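Local coordinates for protein Abbfa_003403 (Acinetobacter baumannii, PDB 4ZXH) that acts as a four-domain nonribosomal peptide synthetase, probably activating an amino acid, carrying it on a phosphopantetheine arm, condensing it with a second substrate and releasing the product, at residues F234-E238 and S239-G243; D492-G495 and D496-A499; Q656-T659 and E660-L663; E979-L982 and C983-E987. All blocks are in the same frame, centred on the assembly; numbering follows the deposited sequence.

Interaction 1 of 4, residues F234-E238 and S239-G243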
loop_
_atom_site.group_PDB
_atom_site.type_symbol
_atom_site.label_atom_id
_atom_site.label_comp_id
_atom_site.label_asym_id
_atom_site.label_seq_id
_atom_site.Cartn_x
_atom_site.Cartn_y
_atom_site.Cartn_z
ATOM N N PHE A 234 -4.357 -4.254 30.392
ATOM C CA PHE A 234 -5.674 -4.049 30.991
ATOM C C PHE A 234 -6.009 -5.206 31.933
ATOM O O PHE A 234 -5.308 -6.213 31.943
ATOM C CB PHE A 234 -6.747 -3.917 29.913
ATOM C CG PHE A 234 -6.886 -5.140 29.040
ATOM C CD1 PHE A 234 -6.019 -5.354 27.975
ATOM C CD2 PHE A 234 -7.877 -6.079 29.289
ATOM C CE1 PHE A 234 -6.137 -6.485 27.185
ATOM C CE2 PHE A 234 -8.005 -7.215 28.496
ATOM C CZ PHE A 234 -7.137 -7.421 27.450
ATOM N N ARG A 235 -7.069 -5.059 32.728
ATOM C CA ARG A 235 -7.557 -6.168 33.559
ATOM C C ARG A 235 -9.065 -6.335 33.469
ATOM O O ARG A 235 -9.815 -5.356 33.460
ATOM C CB ARG A 235 -7.160 -5.977 35.021
ATOM C CG ARG A 235 -5.680 -5.836 35.227
ATOM C CD ARG A 235 -5.332 -5.551 36.648
ATOM N NE ARG A 235 -4.115 -4.760 36.702
ATOM C CZ ARG A 235 -3.406 -4.551 37.802
ATOM N NH1 ARG A 235 -3.780 -5.100 38.955
ATOM N NH2 ARG A 235 -2.306 -3.809 37.731
ATOM N N VAL A 236 -9.500 -7.586 33.406
ATOM C CA VAL A 236 -10.921 -7.897 33.428
ATOM C C VAL A 236 -11.446 -7.969 34.874
ATOM O O VAL A 236 -10.852 -8.633 35.725
ATOM C CB VAL A 236 -11.195 -9.218 32.707
ATOM C CG1 VAL A 236 -12.675 -9.516 32.720
ATOM C CG2 VAL A 236 -10.672 -9.152 31.282
ATOM N N SER A 237 -12.553 -7.281 35.152
ATOM C CA SER A 237 -13.112 -7.237 36.506
ATOM C C SER A 237 -13.345 -8.643 37.049
ATOM O O SER A 237 -13.587 -9.582 36.282
ATOM C CB SER A 237 -14.423 -6.450 36.535
ATOM O OG SER A 237 -15.517 -7.275 36.168
ATOM N N GLU A 238 -13.261 -8.785 38.368
ATOM C CA GLU A 238 -13.338 -10.099 38.978
ATOM C C GLU A 238 -14.701 -10.718 38.695
ATOM O O GLU A 238 -14.795 -11.921 38.444
ATOM C CB GLU A 238 -13.074 -10.014 40.481
ATOM C CG GLU A 238 -13.296 -11.330 41.219
ATOM C CD GLU A 238 -13.070 -11.215 42.717
ATOM O OE1 GLU A 238 -13.920 -10.603 43.400
ATOM O OE2 GLU A 238 -12.041 -11.738 43.211
ATOM N N SER A 239 -15.742 -9.884 38.735
ATOM C CA SER A 239 -17.097 -10.265 38.329
ATOM C C SER A 239 -17.084 -11.003 36.997
ATOM O O SER A 239 -17.372 -12.197 36.924
ATOM C CB SER A 239 -17.984 -9.023 38.201
ATOM O OG SER A 239 -17.671 -8.078 39.208
ATOM N N VAL A 240 -16.730 -10.271 35.947
ATOM C CA VAL A 240 -16.735 -10.803 34.596
ATOM C C VAL A 240 -15.747 -11.967 34.435
ATOM O O VAL A 240 -16.053 -12.953 33.764
ATOM C CB VAL A 240 -16.409 -9.686 33.570
ATOM C CG1 VAL A 240 -16.412 -10.235 32.143
ATOM C CG2 VAL A 240 -17.391 -8.516 33.721
ATOM N N SER A 241 -14.570 -11.856 35.050
ATOM C CA SER A 241 -13.573 -12.930 34.990
ATOM C C SER A 241 -14.149 -14.267 35.465
ATOM O O SER A 241 -13.925 -15.312 34.849
ATOM C CB SER A 241 -12.343 -12.573 35.828
ATOM O OG SER A 241 -11.438 -11.746 35.119
ATOM N N SER A 242 -14.894 -14.219 36.564
ATOM C CA SER A 242 -15.558 -15.401 37.096
ATOM C C SER A 242 -16.646 -15.878 36.150
ATOM O O SER A 242 -16.749 -17.073 35.864
ATOM C CB SER A 242 -16.150 -15.108 38.470
ATOM O OG SER A 242 -15.134 -14.730 39.381
ATOM N N GLY A 243 -17.455 -14.938 35.667
ATOM C CA GLY A 243 -18.521 -15.256 34.733
ATOM C C GLY A 243 -18.025 -16.018 33.517
ATOM O O GLY A 243 -18.594 -17.045 33.148
#
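The carbonyl oxygen Glu238 O is gripped twice by Ser242. Ser242 N donates to Glu238 O over 3.0 Å, a normal helical i to i+4 bond, and Ser242 OG donates to the same Glu238 O, also over 3.0 Å. The two donors come from opposite faces of the carbonyl plane, tilted 28° and 30° from it, so the oxygen is shared between them. Ser242 OG reaches back because it stands beside its own backbone N (chi1 -60°), which on a helix points the hydroxyl at the preceding turn. One residue earlier the same backbone pattern recurs: Ser241 N binds Ser237 O at 2.8 Å.

Ser237 also works through its side chain. Its OG accepts from Val240 N at 3.2 Å, which caps an N-H of the first turn, where no preceding helical carbonyl is available to accept it, and Val240 CG2 lies 3.3 Å from Ser237 OG. Beside this polar set, Val236 CG1 rests against Val240 CB at 3.8 Å, while Val240 also touches Ser443 of helix 428-447. Ser241 OG lies near Val236 O (3.2 Å) and takes a hydrogen bond from Leu415 N of the adjacent strand 414-422, and a backbone bond between Val236 and Leu415 extends that strand pairing to the junction.

These are the marks of an N-capped strand-to-helix junction: strand 229-235, at the border of a four-stranded sheet in the condensation domain, turns at Ser237, the N-cap, directly into helix 238-249.

Interaction 2 of 4, residues D492-G495 and D496-A499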
loop_
_atom_site.group_PDB
_atom_site.type_symbol
_atom_site.label_atom_id
_atom_site.label_comp_id
_atom_site.label_asym_id
_atom_site.label_seq_id
_atom_site.Cartn_x
_atom_site.Cartn_y
_atom_site.Cartn_z
ATOM N N ASP A 492 -30.718 51.563 6.038
ATOM C CA ASP A 492 -31.001 52.859 6.664
ATOM C C ASP A 492 -29.747 53.498 7.256
ATOM O O ASP A 492 -29.613 54.719 7.265
ATOM C CB ASP A 492 -32.072 52.711 7.754
ATOM C CG ASP A 492 -33.441 52.316 7.188
ATOM O OD1 ASP A 492 -33.718 52.617 6.000
ATOM O OD2 ASP A 492 -34.238 51.700 7.933
ATOM N N GLU A 493 -28.828 52.663 7.738
ATOM C CA GLU A 493 -27.610 53.146 8.389
ATOM C C GLU A 493 -26.456 53.394 7.420
ATOM O O GLU A 493 -25.801 54.435 7.485
ATOM C CB GLU A 493 -27.155 52.158 9.465
ATOM C CG GLU A 493 -28.046 52.126 10.687
ATOM C CD GLU A 493 -27.557 51.151 11.740
ATOM O OE1 GLU A 493 -26.545 50.454 11.490
ATOM O OE2 GLU A 493 -28.185 51.081 12.818
ATOM N N ARG A 494 -26.200 52.438 6.533
ATOM C CA ARG A 494 -25.056 52.541 5.626
ATOM C C ARG A 494 -25.241 53.610 4.541
ATOM O O ARG A 494 -24.263 54.067 3.948
ATOM C CB ARG A 494 -24.769 51.182 4.982
ATOM C CG ARG A 494 -24.293 50.125 5.977
ATOM C CD ARG A 494 -22.982 50.548 6.620
ATOM N NE ARG A 494 -21.899 50.585 5.641
ATOM C CZ ARG A 494 -20.787 51.297 5.782
ATOM N NH1 ARG A 494 -20.598 52.037 6.870
ATOM N NH2 ARG A 494 -19.861 51.265 4.832
ATOM N N GLY A 495 -26.491 54.003 4.289
ATOM C CA GLY A 495 -26.798 55.103 3.384
ATOM C C GLY A 495 -26.228 55.000 1.978
ATOM O O GLY A 495 -26.684 54.180 1.170
ATOM N N ASP A 496 -25.222 55.827 1.686
ATOM C CA ASP A 496 -24.666 55.922 0.335
ATOM C C ASP A 496 -23.351 55.152 0.159
ATOM O O ASP A 496 -22.746 55.165 -0.917
ATOM C CB ASP A 496 -24.488 57.395 -0.047
ATOM C CG ASP A 496 -25.814 58.058 -0.415
ATOM O OD1 ASP A 496 -26.693 57.352 -0.966
ATOM O OD2 ASP A 496 -25.990 59.269 -0.143
ATOM N N ASN A 497 -22.925 54.463 1.213
ATOM C CA ASN A 497 -21.791 53.551 1.116
ATOM C C ASN A 497 -22.048 52.424 0.129
ATOM O O ASN A 497 -23.206 52.099 -0.172
ATOM C CB ASN A 497 -21.463 52.956 2.482
ATOM C CG ASN A 497 -20.652 53.891 3.349
ATOM O OD1 ASN A 497 -21.102 54.300 4.418
ATOM N ND2 ASN A 497 -19.435 54.210 2.910
ATOM N N HIS A 498 -20.963 51.823 -0.356
ATOM C CA HIS A 498 -21.044 50.724 -1.315
ATOM C C HIS A 498 -21.685 49.471 -0.721
ATOM O O HIS A 498 -21.474 49.143 0.442
ATOM C CB HIS A 498 -19.657 50.366 -1.849
ATOM C CG HIS A 498 -18.917 51.520 -2.452
ATOM N ND1 HIS A 498 -19.526 52.455 -3.260
ATOM C CD2 HIS A 498 -17.610 51.864 -2.390
ATOM C CE1 HIS A 498 -18.630 53.341 -3.655
ATOM N NE2 HIS A 498 -17.460 53.005 -3.142
ATOM N N ALA A 499 -22.454 48.770 -1.546
ATOM C CA ALA A 499 -23.095 47.526 -1.159
ATOM C C ALA A 499 -22.799 46.424 -2.184
ATOM O O ALA A 499 -22.457 45.301 -1.816
ATOM C CB ALA A 499 -24.588 47.730 -1.016
#
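Two successive bends in the Arg494 side chain, chi2 -62° and chi3 -66°, fold it back so that the guanidinium arrives over the amide group of Asn497. The two planes are only 3° apart and stacked, with Arg494 NH2 lying 3.1 Å from Asn497 CG and the centre of the guanidinium, Arg494 CZ, 3.6 Å from that same CG. The stalk of Asn497 takes part as well: its CB is 3.3 Å from Arg494 NH2 and 3.4 Å from Arg494 O. The overlap is offset toward the rim of the guanidinium, on its NH2 side, while elsewhere Arg494 touches Tyr509 of helix 509-525.

The backbone turn brings the two residues close, with Arg494 CA and Asn497 CA 5.7 Å apart. Asn497 N donates to Arg494 O at 3.1 Å, closing a type II' beta turn over Gly495 and Asp496. Gly495, in the first of the two central positions, has the positive phi that such a turn takes there, and it is also where the chain leaves the helix. By this turn helix 483-494 of the adenylation domain passes into strand 498-501, which lies between strands 507-508 and 687-690 in a large mixed sheet. Asp496 points away from the preceding residues, although its CB still touches them, and its OD1 forms a salt bridge with Arg510 NE. Backbone bonds from Gly495 to Arg510 and from Asn497 to Tyr509 tie the turn to the start of helix 509-525.

Interaction 3 of 4, residues Q656-T659 and E660-L663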
loop_
_atom_site.group_PDB
_atom_site.type_symbol
_atom_site.label_atom_id
_atom_site.label_comp_id
_atom_site.label_asym_id
_atom_site.label_seq_id
_atom_site.Cartn_x
_atom_site.Cartn_y
_atom_site.Cartn_z
ATOM N N GLN A 656 -17.250 36.779 11.729
ATOM C CA GLN A 656 -17.265 38.116 12.324
ATOM C C GLN A 656 -17.281 39.195 11.247
ATOM O O GLN A 656 -16.366 40.017 11.172
ATOM C CB GLN A 656 -16.060 38.308 13.251
ATOM C CG GLN A 656 -16.088 37.452 14.516
ATOM C CD GLN A 656 -17.180 37.873 15.486
ATOM O OE1 GLN A 656 -18.320 37.413 15.396
ATOM N NE2 GLN A 656 -16.834 38.745 16.427
ATOM N N VAL A 657 -18.314 39.167 10.407
ATOM C CA VAL A 657 -18.434 40.083 9.279
ATOM C C VAL A 657 -18.699 41.509 9.771
ATOM O O VAL A 657 -19.456 41.725 10.719
ATOM C CB VAL A 657 -19.551 39.622 8.308
ATOM C CG1 VAL A 657 -19.804 40.651 7.219
ATOM C CG2 VAL A 657 -19.186 38.299 7.681
ATOM N N THR A 658 -18.040 42.475 9.138
ATOM C CA THR A 658 -18.106 43.865 9.558
ATOM C C THR A 658 -18.276 44.784 8.372
ATOM O O THR A 658 -18.499 44.335 7.255
ATOM C CB THR A 658 -16.839 44.304 10.274
ATOM O OG1 THR A 658 -15.790 44.437 9.305
ATOM C CG2 THR A 658 -16.436 43.292 11.335
ATOM N N THR A 659 -18.126 46.078 8.615
ATOM C CA THR A 659 -18.271 47.073 7.564
ATOM C C THR A 659 -17.160 46.956 6.525
ATOM O O THR A 659 -17.376 47.193 5.331
ATOM C CB THR A 659 -18.295 48.474 8.171
ATOM O OG1 THR A 659 -19.553 48.662 8.825
ATOM C CG2 THR A 659 -18.119 49.544 7.108
ATOM N N GLU A 660 -15.976 46.552 6.979
ATOM C CA GLU A 660 -14.814 46.465 6.103
ATOM C C GLU A 660 -14.772 45.167 5.293
ATOM O O GLU A 660 -13.853 44.946 4.504
ATOM C CB GLU A 660 -13.543 46.618 6.930
ATOM C CG GLU A 660 -13.422 47.995 7.558
ATOM C CD GLU A 660 -12.428 48.040 8.701
ATOM O OE1 GLU A 660 -11.341 48.633 8.527
ATOM O OE2 GLU A 660 -12.734 47.476 9.774
ATOM N N THR A 661 -15.776 44.317 5.477
ATOM C CA THR A 661 -15.811 43.029 4.787
ATOM C C THR A 661 -16.033 43.194 3.295
ATOM O O THR A 661 -17.005 43.816 2.872
ATOM C CB THR A 661 -16.918 42.106 5.322
ATOM O OG1 THR A 661 -16.694 41.820 6.707
ATOM C CG2 THR A 661 -16.908 40.815 4.552
ATOM N N GLN A 662 -15.134 42.628 2.499
ATOM C CA GLN A 662 -15.327 42.604 1.062
ATOM C C GLN A 662 -15.246 41.173 0.547
ATOM O O GLN A 662 -14.173 40.579 0.458
ATOM C CB GLN A 662 -14.313 43.514 0.369
ATOM C CG GLN A 662 -14.605 44.979 0.627
ATOM C CD GLN A 662 -13.813 45.918 -0.255
ATOM O OE1 GLN A 662 -12.677 45.632 -0.629
ATOM N NE2 GLN A 662 -14.418 47.046 -0.605
ATOM N N LEU A 663 -16.405 40.632 0.198
ATOM C CA LEU A 663 -16.530 39.231 -0.168
ATOM C C LEU A 663 -16.673 39.059 -1.668
ATOM O O LEU A 663 -17.496 39.729 -2.296
ATOM C CB LEU A 663 -17.737 38.610 0.543
ATOM C CG LEU A 663 -17.861 37.086 0.583
ATOM C CD1 LEU A 663 -18.612 36.729 1.824
ATOM C CD2 LEU A 663 -18.581 36.523 -0.648
#
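The flat group at the centre of this turn is the peptide carbonyl of Thr658, and Thr661 N stands above one face of it. The donor is 67° out of the carbonyl plane and the Thr661 N to Thr658 O distance is 3.3 Å, so although the N-H itself aims well (158°), it does not meet a lone pair. That bond closes a type I beta turn from Thr658 to Thr661, joining the loop after helix 641-655 to strand 662-665 of the adenylation domain's large mixed sheet.

Two threonine hydroxyls reinforce it from different directions. Thr658 OG1 accepts from Glu660 N at 3.1 Å, an ST turn formed over the beta turn; with chi1 at 73° the oxygen sits between its own backbone N and carbonyl carbon, facing the chain ahead. Thr661 OG1 works the other way, accepting from Thr658 N at 2.9 Å in a nearly straight bond. The turn is therefore crossed by one backbone bond and two side-chain to backbone bonds, each using a different peptide N-H.

Farther along, Thr661 pairs through its backbone with Val687 and touches Val713, which places the end of the turn between strands 687-690 and 713-716. Val657 packs on Tyr684 and also on Thr661, the two side chains of the latter pair crossing at about a right angle, with Val657 CG1 3.4 Å from Thr661 OG1 and 3.7 Å from Thr661 CB.

Interaction 4 of 4, residues E979-L982 and C983-E987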
loop_
_atom_site.group_PDB
_atom_site.type_symbol
_atom_site.label_atom_id
_atom_site.label_comp_id
_atom_site.label_asym_id
_atom_site.label_seq_id
_atom_site.Cartn_x
_atom_site.Cartn_y
_atom_site.Cartn_z
ATOM N N GLU A 979 19.499 -8.739 -17.768
ATOM C CA GLU A 979 18.201 -9.389 -17.797
ATOM C C GLU A 979 18.340 -10.860 -18.238
ATOM O O GLU A 979 17.571 -11.707 -17.783
ATOM C CB GLU A 979 17.232 -8.617 -18.697
ATOM C CG GLU A 979 16.982 -7.187 -18.220
ATOM C CD GLU A 979 16.069 -6.408 -19.140
ATOM O OE1 GLU A 979 15.772 -6.892 -20.256
ATOM O OE2 GLU A 979 15.649 -5.302 -18.746
ATOM N N ILE A 980 19.327 -11.177 -19.081
ATOM C CA ILE A 980 19.578 -12.577 -19.439
ATOM C C ILE A 980 19.941 -13.418 -18.205
ATOM O O ILE A 980 19.381 -14.497 -18.005
ATOM C CB ILE A 980 20.682 -12.704 -20.509
ATOM C CG1 ILE A 980 20.160 -12.137 -21.831
ATOM C CG2 ILE A 980 21.083 -14.149 -20.692
ATOM C CD1 ILE A 980 21.175 -12.143 -22.966
ATOM N N GLU A 981 20.831 -12.905 -17.355
ATOM C CA GLU A 981 21.227 -13.617 -16.144
ATOM C C GLU A 981 20.074 -13.773 -15.133
ATOM O O GLU A 981 19.939 -14.814 -14.494
ATOM C CB GLU A 981 22.405 -12.915 -15.472
ATOM C CG GLU A 981 22.856 -13.588 -14.187
ATOM C CD GLU A 981 24.105 -14.446 -14.348
ATOM O OE1 GLU A 981 25.022 -14.040 -15.102
ATOM O OE2 GLU A 981 24.161 -15.532 -13.718
ATOM N N LEU A 982 19.240 -12.752 -14.981
ATOM C CA LEU A 982 18.109 -12.864 -14.063
ATOM C C LEU A 982 17.049 -13.830 -14.595
ATOM O O LEU A 982 16.470 -14.593 -13.830
ATOM C CB LEU A 982 17.481 -11.496 -13.796
ATOM C CG LEU A 982 18.402 -10.493 -13.091
ATOM C CD1 LEU A 982 17.792 -9.073 -13.073
ATOM C CD2 LEU A 982 18.733 -10.994 -11.682
ATOM N N CYS A 983 16.795 -13.811 -15.900
ATOM C CA CYS A 983 15.790 -14.710 -16.452
ATOM C C CYS A 983 16.212 -16.145 -16.260
ATOM O O CYS A 983 15.459 -16.940 -15.703
ATOM C CB CYS A 983 15.537 -14.445 -17.934
ATOM S SG CYS A 983 14.429 -13.084 -18.238
ATOM N N THR A 984 17.417 -16.476 -16.710
ATOM C CA THR A 984 17.956 -17.808 -16.466
ATOM C C THR A 984 17.900 -18.193 -14.979
ATOM O O THR A 984 17.593 -19.326 -14.637
ATOM C CB THR A 984 19.379 -17.904 -16.963
ATOM O OG1 THR A 984 19.354 -17.774 -18.380
ATOM C CG2 THR A 984 19.939 -19.241 -16.649
ATOM N N THR A 985 18.148 -17.241 -14.090
ATOM C CA THR A 985 18.123 -17.576 -12.675
ATOM C C THR A 985 16.688 -17.808 -12.193
ATOM O O THR A 985 16.412 -18.805 -11.519
ATOM C CB THR A 985 18.804 -16.513 -11.827
ATOM O OG1 THR A 985 20.182 -16.428 -12.210
ATOM C CG2 THR A 985 18.796 -16.940 -10.431
ATOM N N PHE A 986 15.768 -16.926 -12.563
ATOM C CA PHE A 986 14.353 -17.180 -12.277
ATOM C C PHE A 986 13.891 -18.534 -12.798
ATOM O O PHE A 986 13.224 -19.270 -12.055
ATOM C CB PHE A 986 13.459 -16.113 -12.877
ATOM C CG PHE A 986 13.320 -14.887 -12.031
ATOM C CD1 PHE A 986 14.416 -14.389 -11.322
ATOM C CD2 PHE A 986 12.102 -14.204 -11.981
ATOM C CE1 PHE A 986 14.299 -13.226 -10.554
ATOM C CE2 PHE A 986 11.973 -13.051 -11.222
ATOM C CZ PHE A 986 13.073 -12.548 -10.511
ATOM N N GLU A 987 14.234 -18.862 -14.049
ATOM C CA GLU A 987 13.763 -20.097 -14.705
ATOM C C GLU A 987 14.216 -21.311 -13.920
ATOM O O GLU A 987 13.440 -22.237 -13.601
ATOM C CB GLU A 987 14.297 -20.218 -16.135
ATOM C CG GLU A 987 13.524 -19.384 -17.163
ATOM C CD GLU A 987 14.178 -19.386 -18.554
ATOM O OE1 GLU A 987 15.198 -20.092 -18.790
ATOM O OE2 GLU A 987 13.650 -18.662 -19.427
#
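Two threonine hydroxyls fold back onto carbonyls of the preceding turn in the middle of the helix: Thr985 OG1 donates to Glu981 O at 2.8 Å, while Thr985 N reaches that oxygen at 3.0 Å from the opposite face of its plane. A chi1 of -62° turns Thr985 OG1 back along the helix, over Glu981 O. Thr984 OG1 makes a similar but weak bond to Ile980 O, at 3.3 Å.

Backbone bonds form the regular i to i+4 ladder. Cys983 N meets Glu979 O at 2.9 Å, Thr984 N meets Ile980 O at 3.1 Å, and Phe986 N meets Leu982 O at 2.7 Å with an N-H...O angle of 178°. The ladder belongs to helix 977-990, a helix of the carrier-protein domain, whose fold is a small helical bundle.

Side-chain packing joins the helix to its surroundings. Leu982 lies against Leu1018 and Leu1040, and Phe986 meets Phe1001 edge-to-face. Ile980, Cys983 and Thr984 all touch Met1081, on helix 1081-1086 of the thioesterase domain.

Among the charged groups, Glu979 OE2 forms a salt bridge with Arg975, and Glu987 OE2 forms one with Arg1085, on the same helix as Met1081.

How the interactions relate
All four contacts are local, yet they sit in different settings. Interactions 2 and 3 belong to the same adenylation region and reach the same mixed sheet; their centres are about 14 Å apart, and Arg494 NH2 packs on Thr659 CG2 at 3.3 Å. Interaction 2 is a surface contact, interaction 3 only partly buried. Interaction 1, in the condensation domain, is partly buried too, while interaction 4 is a buried contact within one helix of the carrier domain, about 60 Å from interaction 1 between centres. Serine or threonine hydroxyls bond to backbone in interactions 1, 3 and 4: they donate or accept in 1, accept in 3 and donate in 4. In interaction 2 the side-chain part is a stack of flat groups, beside one turn-closing backbone bond.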